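Local coordinates for endo-1,4-beta-mannanase (Eisenia fetida, PDB 5Y6T), which probably hydrolyses internal beta-1,4-mannosidic linkages of mannan polysaccharides, as a cold-adapted endo-mannanase of glycoside hydrolase family 5, at residues S299-D313 with N334-L348. Numbering follows the deposited sequence.
Sequences SQSGGDGRSITDQFD and NADSFATQAQGLNHL
Asp336 turns its carboxylate into the beta turn Gln300-Gly303 and accepts two consecutive backbone N-H groups, one on each oxygen. Gln300 N reaches Asp336 OD2 at 2.7 Å and Ser301 N reaches OD1 of the same carboxylate, both on syn lone pairs and both fairly straight. Ser301 OG adds a third bond at 2.8 Å, meeting Asp336 OD1 from above the carboxylate plane, so that OD1 is gripped twice. An asparagine in its place lacks the charge and puts an NH2 where one oxygen was, so one of the two turn N-H groups would probably be left without its acceptor and the hold on the turn weakened. Ser299 OG, between its backbone N and carbonyl carbon (chi1 67°), accepts from Gly302 N, an ST motif within 299-313, and donates to Asn334 O at 2.6 Å, which ties the turn to the start of 334-348.

The Gln300 side chain serves the helix instead: its OE1 takes Ile308 N in the carbonyl plane, on a lone pair, and also accepts from a water that donates to Gln343 OE1. Beyond it Ile308 is a knob among Thr340, Gln341, Gln343 and Gly344. Gly344 lets the helices close in, its CA lying 3.5 Å from Phe312 CD1; its backbone lies over one face of the Phe312 ring, Leu348 CD1 meets the edge, and Leu345 CD2 touches CE2. At the far end His347 NE2 donates almost linearly (177°) to Asp313 OD1, in the imidazole plane but on the anti side of the carboxylate.

The axis of 308-313 approaches that of 338-348 to 8.2 Å, at 42° between their directions. Helices 308-317 and 338-348 flank strand 322-325, where Phe312 touches Ala323 and Gln341 OE1 is hydrogen-bonded to Ser325 OG; this is the neighbouring-helix packing of the (beta/alpha)8 barrel of family 5 glycoside hydrolases.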
# COMPACT_ATOMS: atom_id res chain seq x y z
N SER A 299 1.81 -11.91 -8.78
CA SER A 299 0.76 -12.52 -9.61
C SER A 299 1.37 -13.78 -10.21
O SER A 299 2.60 -13.96 -10.23
CB SER A 299 0.31 -11.57 -10.69
OG SER A 299 1.32 -11.34 -11.65
N GLN A 300 0.48 -14.68 -10.63
CA GLN A 300 0.89 -15.88 -11.29
C GLN A 300 1.52 -15.52 -12.66
O GLN A 300 2.60 -16.02 -13.06
CB GLN A 300 -0.31 -16.84 -11.40
CG GLN A 300 0.08 -18.21 -12.02
CD GLN A 300 -1.15 -19.06 -12.10
OE1 GLN A 300 -1.60 -19.59 -11.08
NE2 GLN A 300 -1.73 -19.19 -13.27
N SER A 301 0.81 -14.68 -13.38
CA SER A 301 1.28 -14.21 -14.70
C SER A 301 2.60 -13.47 -14.60
O SER A 301 3.42 -13.50 -15.53
CB SER A 301 0.28 -13.34 -15.45
OG SER A 301 -0.19 -12.25 -14.69
N GLY A 302 2.78 -12.77 -13.48
CA GLY A 302 4.03 -12.08 -13.24
C GLY A 302 4.98 -12.84 -12.39
O GLY A 302 5.86 -12.24 -11.74
N GLY A 303 4.86 -14.17 -12.39
CA GLY A 303 5.80 -15.00 -11.74
C GLY A 303 6.69 -15.85 -12.66
O GLY A 303 6.88 -15.56 -13.83
N ASP A 304 7.22 -16.90 -12.09
CA ASP A 304 8.24 -17.75 -12.74
C ASP A 304 7.66 -19.10 -13.14
O ASP A 304 8.44 -20.05 -13.38
CB ASP A 304 9.46 -17.94 -11.78
CG ASP A 304 9.13 -18.78 -10.55
OD1 ASP A 304 7.93 -18.99 -10.24
OD2 ASP A 304 10.11 -19.13 -9.87
N GLY A 305 6.31 -19.18 -13.16
CA GLY A 305 5.59 -20.46 -13.39
C GLY A 305 4.89 -21.09 -12.18
O GLY A 305 4.01 -21.94 -12.33
N ARG A 306 5.27 -20.70 -10.95
CA ARG A 306 4.65 -21.24 -9.80
C ARG A 306 3.17 -20.77 -9.81
O ARG A 306 2.82 -19.79 -10.42
CB ARG A 306 5.32 -20.81 -8.50
CG ARG A 306 5.31 -19.32 -8.24
CD ARG A 306 6.25 -18.94 -7.09
NE ARG A 306 7.63 -19.26 -7.46
CZ ARG A 306 8.57 -19.72 -6.66
NH1 ARG A 306 8.37 -19.85 -5.36
NH2 ARG A 306 9.77 -19.98 -7.17
N SER A 307 2.31 -21.51 -9.14
CA SER A 307 0.89 -21.22 -9.22
C SER A 307 0.53 -20.14 -8.20
O SER A 307 1.25 -19.96 -7.19
CB SER A 307 0.05 -22.42 -8.91
OG SER A 307 0.17 -22.75 -7.57
N ILE A 308 -0.61 -19.51 -8.45
CA ILE A 308 -1.19 -18.55 -7.50
C ILE A 308 -1.35 -19.17 -6.09
O ILE A 308 -1.13 -18.52 -5.05
CB ILE A 308 -2.55 -18.02 -8.00
CG1 ILE A 308 -2.94 -16.77 -7.17
CG2 ILE A 308 -3.66 -19.10 -7.99
CD1 ILE A 308 -2.22 -15.52 -7.62
N THR A 309 -1.72 -20.44 -6.02
CA THR A 309 -1.89 -21.10 -4.72
C THR A 309 -0.55 -21.24 -4.02
O THR A 309 -0.46 -21.11 -2.81
CB THR A 309 -2.62 -22.44 -4.94
OG1 THR A 309 -3.98 -22.14 -5.35
CG2 THR A 309 -2.64 -23.26 -3.70
N ASP A 310 0.50 -21.61 -4.79
CA ASP A 310 1.84 -21.69 -4.24
C ASP A 310 2.27 -20.34 -3.58
O ASP A 310 2.92 -20.34 -2.53
CB ASP A 310 2.88 -21.99 -5.32
CG ASP A 310 2.83 -23.42 -5.83
OD1 ASP A 310 2.31 -24.35 -5.13
OD2 ASP A 310 3.26 -23.54 -7.01
N GLN A 311 1.90 -19.24 -4.23
CA GLN A 311 2.32 -17.95 -3.78
C GLN A 311 1.59 -17.57 -2.49
O GLN A 311 2.22 -17.19 -1.50
CB GLN A 311 2.08 -16.96 -4.90
CG GLN A 311 2.91 -17.16 -6.16
CD GLN A 311 2.49 -16.33 -7.33
OE1 GLN A 311 1.28 -16.15 -7.60
NE2 GLN A 311 3.47 -15.77 -8.06
N PHE A 312 0.26 -17.68 -2.47
CA PHE A 312 -0.49 -17.41 -1.21
C PHE A 312 -0.06 -18.35 -0.10
O PHE A 312 0.10 -17.91 1.08
CB PHE A 312 -1.98 -17.54 -1.38
CG PHE A 312 -2.62 -16.31 -1.99
CD1 PHE A 312 -2.71 -16.16 -3.36
CD2 PHE A 312 -3.20 -15.36 -1.16
CE1 PHE A 312 -3.31 -15.04 -3.93
CE2 PHE A 312 -3.79 -14.20 -1.70
CZ PHE A 312 -3.91 -14.06 -3.09
N ASP A 313 0.20 -19.61 -0.45
CA ASP A 313 0.64 -20.56 0.56
C ASP A 313 1.98 -20.13 1.20
O ASP A 313 2.18 -20.26 2.39
CB ASP A 313 0.73 -22.02 0.01
CG ASP A 313 0.85 -23.03 1.14
OD1 ASP A 313 -0.20 -23.29 1.80
OD2 ASP A 313 1.99 -23.46 1.45
N ASN A 334 1.16 -8.09 -16.21
CA ASN A 334 1.34 -8.82 -14.99
C ASN A 334 0.10 -8.92 -14.10
O ASN A 334 0.21 -9.33 -12.96
CB ASN A 334 2.53 -8.33 -14.26
CG ASN A 334 3.84 -8.80 -14.88
OD1 ASN A 334 3.89 -9.69 -15.79
ND2 ASN A 334 4.91 -8.28 -14.35
N ALA A 335 -1.08 -8.64 -14.63
CA ALA A 335 -2.28 -8.88 -13.90
C ALA A 335 -2.84 -10.26 -14.25
O ALA A 335 -2.98 -10.62 -15.44
CB ALA A 335 -3.29 -7.78 -14.19
N ASP A 336 -3.17 -11.02 -13.22
CA ASP A 336 -4.00 -12.19 -13.37
C ASP A 336 -5.45 -11.88 -13.56
O ASP A 336 -5.94 -10.79 -13.21
CB ASP A 336 -3.83 -13.05 -12.10
CG ASP A 336 -2.48 -13.67 -11.97
OD1 ASP A 336 -1.72 -13.80 -13.00
OD2 ASP A 336 -2.15 -14.06 -10.82
N SER A 337 -6.21 -12.83 -14.06
CA SER A 337 -7.64 -12.73 -14.00
C SER A 337 -8.15 -12.77 -12.54
O SER A 337 -7.47 -13.34 -11.65
CB SER A 337 -8.30 -13.87 -14.80
OG SER A 337 -8.13 -15.09 -14.12
N PHE A 338 -9.33 -12.22 -12.29
CA PHE A 338 -9.98 -12.34 -10.98
C PHE A 338 -10.08 -13.84 -10.61
O PHE A 338 -9.81 -14.26 -9.47
CB PHE A 338 -11.35 -11.69 -10.98
CG PHE A 338 -11.94 -11.62 -9.64
CD1 PHE A 338 -12.63 -12.72 -9.11
CD2 PHE A 338 -11.82 -10.48 -8.88
CE1 PHE A 338 -13.19 -12.65 -7.81
CE2 PHE A 338 -12.38 -10.42 -7.61
CZ PHE A 338 -13.04 -11.51 -7.07
N ALA A 339 -10.52 -14.66 -11.59
CA ALA A 339 -10.74 -16.11 -11.33
C ALA A 339 -9.47 -16.81 -10.84
O ALA A 339 -9.49 -17.64 -9.94
CB ALA A 339 -11.26 -16.81 -12.58
N THR A 340 -8.35 -16.44 -11.44
CA THR A 340 -7.09 -17.02 -11.00
C THR A 340 -6.79 -16.59 -9.55
O THR A 340 -6.44 -17.41 -8.69
CB THR A 340 -5.95 -16.65 -11.99
OG1 THR A 340 -6.16 -17.35 -13.21
CG2 THR A 340 -4.55 -17.00 -11.46
N GLN A 341 -6.87 -15.30 -9.30
CA GLN A 341 -6.60 -14.78 -7.95
C GLN A 341 -7.53 -15.41 -6.92
O GLN A 341 -7.09 -15.72 -5.79
CB GLN A 341 -6.70 -13.27 -7.93
CG GLN A 341 -5.59 -12.64 -8.77
CD GLN A 341 -5.81 -11.18 -9.10
OE1 GLN A 341 -5.52 -10.33 -8.29
NE2 GLN A 341 -6.44 -10.92 -10.20
N ALA A 342 -8.80 -15.56 -7.27
CA ALA A 342 -9.77 -16.22 -6.40
C ALA A 342 -9.22 -17.58 -5.94
O ALA A 342 -9.50 -17.97 -4.86
CB ALA A 342 -11.11 -16.41 -7.07
N GLN A 343 -8.50 -18.33 -6.78
CA GLN A 343 -8.00 -19.68 -6.35
C GLN A 343 -7.08 -19.54 -5.15
O GLN A 343 -7.05 -20.37 -4.24
CB GLN A 343 -7.32 -20.43 -7.47
CG GLN A 343 -8.21 -20.68 -8.67
CD GLN A 343 -7.37 -21.38 -9.77
OE1 GLN A 343 -6.45 -20.81 -10.32
NE2 GLN A 343 -7.63 -22.64 -9.98
N GLY A 344 -6.27 -18.50 -5.13
CA GLY A 344 -5.44 -18.28 -3.96
C GLY A 344 -6.17 -17.89 -2.74
O GLY A 344 -5.81 -18.35 -1.68
N LEU A 345 -7.20 -17.03 -2.89
CA LEU A 345 -8.04 -16.70 -1.76
C LEU A 345 -8.71 -17.96 -1.23
O LEU A 345 -8.75 -18.20 -0.03
CB LEU A 345 -9.07 -15.65 -2.11
CG LEU A 345 -8.50 -14.34 -2.67
CD1 LEU A 345 -9.67 -13.40 -2.83
CD2 LEU A 345 -7.44 -13.80 -1.74
N ASN A 346 -9.23 -18.78 -2.16
CA ASN A 346 -9.87 -20.01 -1.74
C ASN A 346 -8.96 -20.87 -0.89
O ASN A 346 -9.37 -21.43 0.13
CB ASN A 346 -10.31 -20.89 -2.91
CG ASN A 346 -11.35 -20.28 -3.87
OD1 ASN A 346 -11.41 -20.78 -5.01
ND2 ASN A 346 -12.11 -19.27 -3.50
N HIS A 347 -7.72 -20.98 -1.31
CA HIS A 347 -6.75 -21.81 -0.61
C HIS A 347 -6.53 -21.43 0.86
O HIS A 347 -6.34 -22.31 1.72
CB HIS A 347 -5.44 -21.77 -1.35
CG HIS A 347 -4.35 -22.53 -0.67
ND1 HIS A 347 -4.37 -23.90 -0.52
CD2 HIS A 347 -3.20 -22.10 -0.07
CE1 HIS A 347 -3.28 -24.29 0.13
NE2 HIS A 347 -2.56 -23.21 0.44
N LEU A 348 -6.55 -20.14 1.18
CA LEU A 348 -6.35 -19.69 2.57
C LEU A 348 -7.60 -19.65 3.43
O LEU A 348 -7.52 -19.50 4.64
CB LEU A 348 -5.64 -18.33 2.67
CG LEU A 348 -4.24 -18.41 2.05
CD1 LEU A 348 -3.57 -17.08 2.26
CD2 LEU A 348 -3.36 -19.52 2.63
O HOH W 1 -3.59 -21.33 -10.89